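Peptidase M3B, oligoendopeptidase F (Enterococcus faecium, PDB 2QR4) probably hydrolyses peptide bonds in short peptides as a metallopeptidase of the M3 family. Local coordinates at residues A[126-139]-A[222-234]. Numbering follows the deposited sequence.
Sequences NRAHVLSAEQESLL and HNFKAKVRNYSSA
R229 and H129 exchange bonds across this contact, each side chain reaching the other's backbone carbonyl, and the pair illustrates how polar groups can join a helix end to a loop. H129 ND1 donates to R229 O at 2.7 Å, while R229 NH2 returns a bond to H129 O at 3.0 Å, with H129 O in the guanidinium plane and the donor in the carbonyl plane. The extended R229 side chain (chi3 -177°) brings its guanidinium end-on to the E136 carboxylate in a two-bond salt bridge. R229 NH1 donates to E136 OE1 at 3.0 Å. R229 NH2 donates to E136 OE2 at 2.7 Å, each oxygen using its syn lone pair. The anti lone pair of OE2 takes L131 N, so the carboxylate is fixed from both segments. L139 CD2 lies over one face of the guanidinium. Y231 covers one face of the H129 ring in an offset stack, centroids 3.6 Å apart and planes 2° apart; A128 CB lies over the opposite face. N230, the positive-phi C' residue of the Schellman motif ending helix 208-228, sends ND2 to A128 O. The contact thus ties helix 133-141 and the loop before it to the end of helix 208-228 and the turn leading to helix 234-240, with Y231 also packing on helix 234-240 and E136 touching P93 of helix 91-95.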
ATOM      1  N   ASN A 126       4.791  -8.541 -29.038  1.00 43.20           N
ATOM      2  CA  ASN A 126       5.049  -7.847 -27.788  1.00 38.27           C
ATOM      3  C   ASN A 126       6.488  -8.103 -27.366  1.00 38.29           C
ATOM      4  O   ASN A 126       6.874  -7.888 -26.217  1.00 43.95           O
ATOM      5  CB  ASN A 126       4.092  -8.382 -26.733  1.00 47.95           C
ATOM      6  CG  ASN A 126       3.656  -7.335 -25.763  1.00 57.11           C
ATOM      7  OD1 ASN A 126       3.426  -7.628 -24.590  1.00 72.44           O
ATOM      8  ND2 ASN A 126       3.526  -6.099 -26.236  1.00 60.19           N
ATOM      9  N   ARG A 127       7.263  -8.576 -28.330  1.00 43.45           N
ATOM     10  CA  ARG A 127       8.672  -8.896 -28.168  1.00 42.26           C
ATOM     11  C   ARG A 127       9.425  -7.838 -27.376  1.00 41.18           C
ATOM     12  O   ARG A 127      10.245  -8.160 -26.512  1.00 37.92           O
ATOM     13  CB  ARG A 127       9.292  -9.033 -29.563  1.00 40.52           C
ATOM     14  CG  ARG A 127      10.611  -9.768 -29.621  1.00 49.90           C
ATOM     15  CD  ARG A 127      11.022 -10.041 -31.065  1.00 43.88           C
ATOM     16  NE  ARG A 127      10.525 -11.313 -31.607  1.00 43.00           N
ATOM     17  CZ  ARG A 127      10.944 -12.514 -31.208  1.00 33.63           C
ATOM     18  NH1 ARG A 127      11.831 -12.629 -30.228  1.00 33.43           N
ATOM     19  NH2 ARG A 127      10.466 -13.609 -31.769  1.00 27.21           N
ATOM     20  N   ALA A 128       9.142  -6.571 -27.674  1.00 28.52           N
ATOM     21  CA  ALA A 128       9.861  -5.457 -27.057  1.00 34.27           C
ATOM     22  C   ALA A 128       9.486  -5.213 -25.597  1.00 33.93           C
ATOM     23  O   ALA A 128      10.157  -4.466 -24.904  1.00 35.15           O
ATOM     24  CB  ALA A 128       9.649  -4.180 -27.865  1.00 28.91           C
ATOM     25  N   HIS A 129       8.416  -5.836 -25.125  1.00 30.50           N
ATOM     26  CA  HIS A 129       7.927  -5.525 -23.798  1.00 31.37           C
ATOM     27  C   HIS A 129       7.934  -6.736 -22.902  1.00 39.23           C
ATOM     28  O   HIS A 129       7.558  -6.643 -21.736  1.00 37.16           O
ATOM     29  CB  HIS A 129       6.534  -4.904 -23.867  1.00 24.23           C
ATOM     30  CG  HIS A 129       6.451  -3.755 -24.815  1.00 22.23           C
ATOM     31  ND1 HIS A 129       6.999  -2.520 -24.535  1.00 31.41           N
ATOM     32  CD2 HIS A 129       5.903  -3.653 -26.049  1.00 19.59           C
ATOM     33  CE1 HIS A 129       6.789  -1.704 -25.557  1.00 24.60           C
ATOM     34  NE2 HIS A 129       6.124  -2.364 -26.489  1.00 23.16           N
ATOM     35  N   VAL A 130       8.371  -7.869 -23.442  1.00 34.29           N
ATOM     36  CA  VAL A 130       8.605  -9.044 -22.619  1.00 37.05           C
ATOM     37  C   VAL A 130      10.073  -9.074 -22.216  1.00 40.36           C
ATOM     38  O   VAL A 130      10.943  -8.746 -23.013  1.00 41.45           O
ATOM     39  CB  VAL A 130       8.235 -10.338 -23.349  1.00 42.77           C
ATOM     40  CG1 VAL A 130       8.543 -11.539 -22.473  1.00 33.52           C
ATOM     41  CG2 VAL A 130       6.770 -10.316 -23.740  1.00 35.12           C
ATOM     42  N   LEU A 131      10.342  -9.466 -20.977  1.00 42.34           N
ATOM     43  CA  LEU A 131      11.680  -9.348 -20.411  1.00 34.19           C
ATOM     44  C   LEU A 131      12.332 -10.724 -20.344  1.00 34.08           C
ATOM     45  O   LEU A 131      11.871 -11.658 -20.985  1.00 34.81           O
ATOM     46  CB  LEU A 131      11.618  -8.674 -19.033  1.00 36.61           C
ATOM     47  CG  LEU A 131      11.100  -7.225 -19.065  1.00 43.67           C
ATOM     48  CD1 LEU A 131      10.955  -6.641 -17.682  1.00 36.29           C
ATOM     49  CD2 LEU A 131      11.999  -6.324 -19.903  1.00 35.62           C
ATOM     50  N   SER A 132      13.427 -10.851 -19.608  1.00 26.68           N
ATOM     51  CA  SER A 132      14.065 -12.154 -19.470  1.00 32.10           C
ATOM     52  C   SER A 132      13.310 -12.973 -18.425  1.00 32.46           C
ATOM     53  O   SER A 132      12.483 -12.440 -17.686  1.00 42.56           O
ATOM     54  CB  SER A 132      15.528 -11.987 -19.066  1.00 25.90           C
ATOM     55  OG  SER A 132      15.624 -11.432 -17.770  1.00 38.63           O
ATOM     56  N   ALA A 133      13.605 -14.259 -18.347  1.00 39.05           N
ATOM     57  CA  ALA A 133      12.975 -15.113 -17.346  1.00 36.07           C
ATOM     58  C   ALA A 133      13.241 -14.582 -15.947  1.00 37.81           C
ATOM     59  O   ALA A 133      12.333 -14.537 -15.124  1.00 40.56           O
ATOM     60  CB  ALA A 133      13.468 -16.547 -17.479  1.00 33.61           C
ATOM     61  N   GLU A 134      14.479 -14.158 -15.688  1.00 32.83           N
ATOM     62  CA  GLU A 134      14.860 -13.610 -14.372  1.00 47.77           C
ATOM     63  C   GLU A 134      13.994 -12.411 -13.970  1.00 38.72           C
ATOM     64  O   GLU A 134      13.525 -12.329 -12.840  1.00 35.19           O
ATOM     65  CB  GLU A 134      16.331 -13.168 -14.343  1.00 35.47           C
ATOM     66  CG  GLU A 134      17.367 -14.246 -14.055  1.00 56.67           C
ATOM     67  CD  GLU A 134      18.785 -13.656 -13.780  1.00 70.71           C
ATOM     68  OE1 GLU A 134      19.684 -14.443 -13.400  1.00 75.08           O
ATOM     69  OE2 GLU A 134      19.012 -12.421 -13.937  1.00 57.46           O
ATOM     70  N   GLN A 135      13.812 -11.472 -14.892  1.00 36.09           N
ATOM     71  CA  GLN A 135      13.044 -10.269 -14.603  1.00 35.25           C
ATOM     72  C   GLN A 135      11.563 -10.573 -14.463  1.00 32.74           C
ATOM     73  O   GLN A 135      10.934 -10.089 -13.536  1.00 44.40           O
ATOM     74  CB  GLN A 135      13.262  -9.207 -15.677  1.00 39.45           C
ATOM     75  CG  GLN A 135      14.708  -8.758 -15.832  1.00 33.17           C
ATOM     76  CD  GLN A 135      14.961  -8.051 -17.156  1.00 42.72           C
ATOM     77  OE1 GLN A 135      14.774  -8.634 -18.226  1.00 41.45           O
ATOM     78  NE2 GLN A 135      15.399  -6.793 -17.089  1.00 28.98           N
ATOM     79  N   GLU A 136      11.008 -11.364 -15.382  1.00 33.43           N
ATOM     80  CA  GLU A 136       9.584 -11.735 -15.334  1.00 39.55           C
ATOM     81  C   GLU A 136       9.276 -12.446 -14.022  1.00 42.06           C
ATOM     82  O   GLU A 136       8.223 -12.222 -13.409  1.00 37.99           O
ATOM     83  CB  GLU A 136       9.177 -12.644 -16.521  1.00 31.44           C
ATOM     84  CG  GLU A 136       9.193 -11.951 -17.872  1.00 37.49           C
ATOM     85  CD  GLU A 136       8.181 -10.813 -17.961  1.00 52.38           C
ATOM     86  OE1 GLU A 136       7.323 -10.717 -17.051  1.00 49.09           O
ATOM     87  OE2 GLU A 136       8.232 -10.020 -18.941  1.00 38.62           O
ATOM     88  N   SER A 137      10.200 -13.303 -13.597  1.00 33.67           N
ATOM     89  CA  SER A 137      10.089 -13.961 -12.299  1.00 37.67           C
ATOM     90  C   SER A 137       9.978 -12.967 -11.122  1.00 44.08           C
ATOM     91  O   SER A 137       9.090 -13.097 -10.273  1.00 49.29           O
ATOM     92  CB  SER A 137      11.244 -14.934 -12.096  1.00 42.93           C
ATOM     93  OG  SER A 137      11.126 -15.569 -10.847  1.00 41.66           O
ATOM     94  N   LEU A 138      10.844 -11.957 -11.083  1.00 41.25           N
ATOM     95  CA  LEU A 138      10.743 -10.929 -10.029  1.00 34.46           C
ATOM     96  C   LEU A 138       9.419 -10.179 -10.055  1.00 44.11           C
ATOM     97  O   LEU A 138       8.767 -10.004  -9.020  1.00 46.65           O
ATOM     98  CB  LEU A 138      11.871  -9.913 -10.150  1.00 49.30           C
ATOM     99  CG  LEU A 138      12.997  -9.948  -9.128  1.00 54.57           C
ATOM    100  CD1 LEU A 138      13.063 -11.271  -8.410  1.00 48.86           C
ATOM    101  CD2 LEU A 138      14.273  -9.656  -9.853  1.00 44.43           C
ATOM    102  N   LEU A 139       9.043  -9.711 -11.240  1.00 40.19           N
ATOM    103  CA  LEU A 139       7.811  -8.958 -11.427  1.00 42.30           C
ATOM    104  C   LEU A 139       6.567  -9.766 -11.051  1.00 51.30           C
ATOM    105  O   LEU A 139       5.658  -9.235 -10.417  1.00 54.73           O
ATOM    106  CB  LEU A 139       7.697  -8.476 -12.877  1.00 38.92           C
ATOM    107  CG  LEU A 139       8.116  -7.049 -13.259  1.00 52.29           C
ATOM    108  CD1 LEU A 139       8.918  -6.376 -12.174  1.00 48.64           C
ATOM    109  CD2 LEU A 139       8.876  -7.049 -14.580  1.00 45.88           C
ATOM    110  N   HIS A 222       2.224   1.473 -11.882  1.00 38.96           N
ATOM    111  CA  HIS A 222       1.980   1.529 -13.330  1.00 44.21           C
ATOM    112  C   HIS A 222       3.153   2.154 -14.082  1.00 44.92           C
ATOM    113  O   HIS A 222       3.566   1.666 -15.132  1.00 47.44           O
ATOM    114  CB  HIS A 222       0.724   2.336 -13.653  1.00 40.86           C
ATOM    115  CG  HIS A 222      -0.542   1.690 -13.201  1.00 50.93           C
ATOM    116  ND1 HIS A 222      -1.725   2.387 -13.076  1.00 47.56           N
ATOM    117  CD2 HIS A 222      -0.809   0.415 -12.829  1.00 44.22           C
ATOM    118  CE1 HIS A 222      -2.668   1.566 -12.653  1.00 47.78           C
ATOM    119  NE2 HIS A 222      -2.140   0.363 -12.498  1.00 51.91           N
ATOM    120  N   ASN A 223       3.679   3.243 -13.541  1.00 39.61           N
ATOM    121  CA  ASN A 223       4.798   3.920 -14.171  1.00 43.42           C
ATOM    122  C   ASN A 223       6.064   3.078 -14.157  1.00 35.77           C
ATOM    123  O   ASN A 223       6.768   2.976 -15.162  1.00 47.32           O
ATOM    124  CB  ASN A 223       5.015   5.319 -13.560  1.00 33.89           C
ATOM    125  CG  ASN A 223       4.076   6.357 -14.185  1.00 51.32           C
ATOM    126  OD1 ASN A 223       3.638   6.181 -15.324  1.00 44.29           O
ATOM    127  ND2 ASN A 223       3.763   7.429 -13.450  1.00 42.53           N
ATOM    128  N   PHE A 224       6.343   2.463 -13.019  1.00 41.35           N
ATOM    129  CA  PHE A 224       7.501   1.609 -12.907  1.00 32.88           C
ATOM    130  C   PHE A 224       7.433   0.442 -13.911  1.00 40.81           C
ATOM    131  O   PHE A 224       8.428   0.154 -14.584  1.00 46.98           O
ATOM    132  CB  PHE A 224       7.627   1.072 -11.482  1.00 39.02           C
ATOM    133  CG  PHE A 224       8.663  -0.006 -11.349  1.00 43.47           C
ATOM    134  CD1 PHE A 224      10.007   0.313 -11.334  1.00 37.98           C
ATOM    135  CD2 PHE A 224       8.294  -1.336 -11.289  1.00 37.55           C
ATOM    136  CE1 PHE A 224      10.969  -0.675 -11.245  1.00 44.09           C
ATOM    137  CE2 PHE A 224       9.250  -2.336 -11.202  1.00 42.09           C
ATOM    138  CZ  PHE A 224      10.587  -2.003 -11.166  1.00 40.00           C
ATOM    139  N   LYS A 225       6.273  -0.223 -14.010  1.00 37.82           N
ATOM    140  CA  LYS A 225       6.119  -1.360 -14.934  1.00 43.54           C
ATOM    141  C   LYS A 225       6.213  -0.919 -16.390  1.00 41.80           C
ATOM    142  O   LYS A 225       6.850  -1.575 -17.212  1.00 45.42           O
ATOM    143  CB  LYS A 225       4.812  -2.113 -14.692  1.00 46.44           C
ATOM    144  CG  LYS A 225       4.885  -3.168 -13.582  1.00 46.00           C
ATOM    145  CD  LYS A 225       3.511  -3.356 -12.960  1.00 61.25           C
ATOM    146  CE  LYS A 225       3.444  -4.578 -12.067  1.00 68.55           C
ATOM    147  NZ  LYS A 225       2.061  -4.718 -11.504  1.00 79.72           N
ATOM    148  N   ALA A 226       5.596   0.211 -16.705  1.00 44.66           N
ATOM    149  CA  ALA A 226       5.704   0.770 -18.039  1.00 40.25           C
ATOM    150  C   ALA A 226       7.184   1.001 -18.385  1.00 43.16           C
ATOM    151  O   ALA A 226       7.663   0.615 -19.453  1.00 47.19           O
ATOM    152  CB  ALA A 226       4.909   2.074 -18.127  1.00 36.28           C
ATOM    153  N   LYS A 227       7.914   1.618 -17.467  1.00 43.87           N
ATOM    154  CA  LYS A 227       9.312   1.953 -17.719  1.00 45.96           C
ATOM    155  C   LYS A 227      10.150   0.699 -17.955  1.00 50.43           C
ATOM    156  O   LYS A 227      10.882   0.601 -18.950  1.00 37.29           O
ATOM    157  CB  LYS A 227       9.900   2.754 -16.559  1.00 51.66           C
ATOM    158  CG  LYS A 227      11.322   3.242 -16.804  1.00 59.99           C
ATOM    159  CD  LYS A 227      11.701   4.343 -15.821  1.00 79.60           C
ATOM    160  CE  LYS A 227      13.037   4.997 -16.192  1.00 91.33           C
ATOM    161  NZ  LYS A 227      14.218   4.216 -15.712  1.00 88.56           N
ATOM    162  N   VAL A 228      10.055  -0.268 -17.049  1.00 39.13           N
ATOM    163  CA  VAL A 228      10.952  -1.419 -17.180  1.00 46.91           C
ATOM    164  C   VAL A 228      10.580  -2.331 -18.344  1.00 43.69           C
ATOM    165  O   VAL A 228      11.401  -3.133 -18.775  1.00 43.00           O
ATOM    166  CB  VAL A 228      11.119  -2.210 -15.856  1.00 42.71           C
ATOM    167  CG1 VAL A 228      11.544  -1.255 -14.752  1.00 46.34           C
ATOM    168  CG2 VAL A 228       9.827  -2.947 -15.480  1.00 37.83           C
ATOM    169  N   ARG A 229       9.354  -2.191 -18.853  1.00 42.04           N
ATOM    170  CA  ARG A 229       8.911  -2.942 -20.040  1.00 40.53           C
ATOM    171  C   ARG A 229       9.097  -2.185 -21.345  1.00 39.17           C
ATOM    172  O   ARG A 229       8.641  -2.643 -22.397  1.00 41.28           O
ATOM    173  CB  ARG A 229       7.451  -3.375 -19.901  1.00 38.07           C
ATOM    174  CG  ARG A 229       7.238  -4.454 -18.844  1.00 40.64           C
ATOM    175  CD  ARG A 229       5.855  -5.067 -18.963  1.00 44.07           C
ATOM    176  NE  ARG A 229       5.637  -6.050 -17.914  1.00 43.26           N
ATOM    177  CZ  ARG A 229       6.082  -7.303 -17.964  1.00 47.97           C
ATOM    178  NH1 ARG A 229       5.842  -8.124 -16.953  1.00 48.81           N
ATOM    179  NH2 ARG A 229       6.774  -7.740 -19.015  1.00 33.88           N
ATOM    180  N   ASN A 230       9.757  -1.025 -21.279  1.00 43.75           N
ATOM    181  CA  ASN A 230      10.059  -0.225 -22.479  1.00 45.80           C
ATOM    182  C   ASN A 230       8.828   0.349 -23.202  1.00 38.96           C
ATOM    183  O   ASN A 230       8.808   0.492 -24.419  1.00 35.64           O
ATOM    184  CB  ASN A 230      10.928  -1.032 -23.454  1.00 40.39           C
ATOM    185  CG  ASN A 230      12.025  -1.803 -22.742  1.00 48.31           C
ATOM    186  OD1 ASN A 230      12.977  -1.214 -22.217  1.00 44.63           O
ATOM    187  ND2 ASN A 230      11.891  -3.133 -22.706  1.00 38.00           N
ATOM    188  N   TYR A 231       7.789   0.656 -22.447  1.00 39.98           N
ATOM    189  CA  TYR A 231       6.704   1.427 -22.994  1.00 39.32           C
ATOM    190  C   TYR A 231       7.066   2.897 -22.842  1.00 39.25           C
ATOM    191  O   TYR A 231       7.855   3.262 -21.967  1.00 49.74           O
ATOM    192  CB  TYR A 231       5.395   1.111 -22.268  1.00 39.75           C
ATOM    193  CG  TYR A 231       4.832  -0.267 -22.571  1.00 38.85           C
ATOM    194  CD1 TYR A 231       4.214  -0.545 -23.794  1.00 41.89           C
ATOM    195  CD2 TYR A 231       4.916  -1.291 -21.637  1.00 36.90           C
ATOM    196  CE1 TYR A 231       3.690  -1.818 -24.070  1.00 35.44           C
ATOM    197  CE2 TYR A 231       4.400  -2.565 -21.900  1.00 33.74           C
ATOM    198  CZ  TYR A 231       3.780  -2.816 -23.104  1.00 37.79           C
ATOM    199  OH  TYR A 231       3.270  -4.067 -23.330  1.00 43.22           O
ATOM    200  N   SER A 232       6.505   3.743 -23.696  1.00 41.85           N
ATOM    201  CA  SER A 232       6.799   5.162 -23.631  1.00 46.43           C
ATOM    202  C   SER A 232       5.991   5.851 -22.516  1.00 46.82           C
ATOM    203  O   SER A 232       6.284   6.986 -22.142  1.00 45.90           O
ATOM    204  CB  SER A 232       6.562   5.815 -25.000  1.00 39.23           C
ATOM    205  OG  SER A 232       5.182   5.853 -25.290  1.00 59.49           O
ATOM    206  N   SER A 233       4.992   5.152 -21.973  1.00 43.21           N
ATOM    207  CA  SER A 233       4.186   5.691 -20.855  1.00 44.78           C
ATOM    208  C   SER A 233       3.266   4.631 -20.255  1.00 45.08           C
ATOM    209  O   SER A 233       3.027   3.568 -20.851  1.00 38.23           O
ATOM    210  CB  SER A 233       3.311   6.859 -21.335  1.00 41.91           C
ATOM    211  OG  SER A 233       2.307   6.380 -22.239  1.00 45.17           O
ATOM    212  N   ALA A 234       2.712   4.942 -19.090  1.00 39.92           N
ATOM    213  CA  ALA A 234       1.788   4.030 -18.431  1.00 43.33           C
ATOM    214  C   ALA A 234       0.564   3.787 -19.302  1.00 41.94           C
ATOM    215  O   ALA A 234       0.058   2.661 -19.393  1.00 45.97           O
ATOM    216  CB  ALA A 234       1.380   4.580 -17.091  1.00 39.23           C
TER
HETATM  217  O   HOH W   1       1.960  -4.442 -25.305  1.00 45.70           O